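Local coordinates for aminotransferase (Neisseria meningitidis Z2491, PDB 3JTX) that transfers amino groups between amino acids and keto acids, using pyridoxal phosphate held as a Schiff base on the enzyme, at the interface of chains A and B. Sequence-based numbering; all coordinates share one arbitrary frame. Chains: chain A/B, aminotransferase.

The interface of chains A and B. Residues chain A 6-7; chain B 266, 269-270.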
loop_
_atom_site.group_PDB
_atom_site.type_symbol
_atom_site.label_atom_id
_atom_site.label_comp_id
_atom_site.label_asym_id
_atom_site.label_seq_id
_atom_site.Cartn_x
_atom_site.Cartn_y
_atom_site.Cartn_z
ATOM N N LEU A 6 -7.683 -9.280 -15.017
ATOM C CA LEU A 6 -8.006 -9.429 -13.597
ATOM C C LEU A 6 -8.952 -10.616 -13.351
ATOM O O LEU A 6 -8.835 -11.297 -12.336
ATOM C CB LEU A 6 -8.636 -8.136 -13.060
ATOM C CG LEU A 6 -7.639 -6.979 -12.897
ATOM C CD1 LEU A 6 -8.350 -5.641 -12.640
ATOM C CD2 LEU A 6 -6.640 -7.308 -11.780
ATOM N N LYS A 7 -9.878 -10.859 -14.283
ATOM C CA LYS A 7 -10.791 -12.004 -14.173
ATOM C C LYS A 7 -10.019 -13.317 -14.321
ATOM O O LYS A 7 -10.376 -14.322 -13.726
ATOM C CB LYS A 7 -11.911 -11.932 -15.225
ATOM C CG LYS A 7 -12.958 -10.862 -14.925
ATOM C CD LYS A 7 -14.016 -10.712 -16.025
ATOM C CE LYS A 7 -15.228 -11.628 -15.831
ATOM N NZ LYS A 7 -16.438 -11.157 -16.650
ATOM N N ASN B 266 -13.852 -4.961 -9.651
ATOM C CA ASN B 266 -12.590 -5.020 -10.366
ATOM C C ASN B 266 -11.421 -4.393 -9.610
ATOM O O ASN B 266 -10.303 -4.919 -9.660
ATOM C CB ASN B 266 -12.759 -4.437 -11.773
ATOM C CG ASN B 266 -13.702 -5.278 -12.613
ATOM O OD1 ASN B 266 -13.543 -6.496 -12.700
ATOM N ND2 ASN B 266 -14.722 -4.648 -13.171
ATOM N N LEU B 269 -9.981 -6.923 -7.197
ATOM C CA LEU B 269 -9.129 -7.916 -7.818
ATOM C C LEU B 269 -7.733 -7.342 -7.982
ATOM O O LEU B 269 -6.741 -8.028 -7.714
ATOM C CB LEU B 269 -9.656 -8.353 -9.190
ATOM C CG LEU B 269 -11.005 -9.087 -9.194
ATOM C CD1 LEU B 269 -11.442 -9.359 -10.643
ATOM C CD2 LEU B 269 -10.982 -10.373 -8.320
ATOM N N TYR B 270 -7.659 -6.090 -8.422
ATOM C CA TYR B 270 -6.361 -5.423 -8.585
ATOM C C TYR B 270 -5.626 -5.299 -7.248
ATOM O O TYR B 270 -4.443 -5.615 -7.142
ATOM C CB TYR B 270 -6.566 -4.035 -9.173
ATOM C CG TYR B 270 -5.310 -3.241 -9.396
ATOM C CD1 TYR B 270 -4.576 -3.388 -10.572
ATOM C CD2 TYR B 270 -4.871 -2.311 -8.470
ATOM C CE1 TYR B 270 -3.439 -2.652 -10.806
ATOM C CE2 TYR B 270 -3.709 -1.560 -8.708
ATOM C CZ TYR B 270 -3.016 -1.741 -9.877
ATOM O OH TYR B 270 -1.884 -1.006 -10.147
#
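A:Leu6 lies against B:Leu269, and the two leucines bury most of the surface in this patch. A:Leu6 belongs to the short N-terminal helix 2-8 of one chain. B:Leu269 and its neighbours belong to helix 261-274 of the other.

The side chain of A:Leu6 points at the partner helix and forks over its backbone. Methyl CD1 of A:Leu6 rests on the backbone carbonyl oxygen O of B:Asn266, 3.6 Å away. The other branch, CD2 of A:Leu6, lies 3.7 Å from CA of B:Tyr270. It meets the main chain of B:Tyr270 at the junction with B:Leu269. B:Tyr270 takes part mainly through its backbone N and CA, with CB more distant.

B:Leu269 reaches back alongside A:Leu6. CD1 of B:Leu269 packs 3.9 Å from CB of A:Leu6. The same B:Leu269 methyl lies 3.7 Å from the backbone O of A:Leu6. Thus each leucine touches both side chain and main chain of the other helix. An extended chi2 (176°) carries CD1 of B:Leu269 out to this backbone.

A:Lys7 adds a looser contact through its main chain, with N of A:Lys7 4.2 Å from CD1 of B:Leu269.

The patch is a small apolar helix-to-helix contact, repeated by the two-fold symmetry of the interface. Helix 2-8 of one subunit packs here on helix 261-274 of the other, which may help keep it in place. It may thereby support the dimer typical of this aminotransferase family.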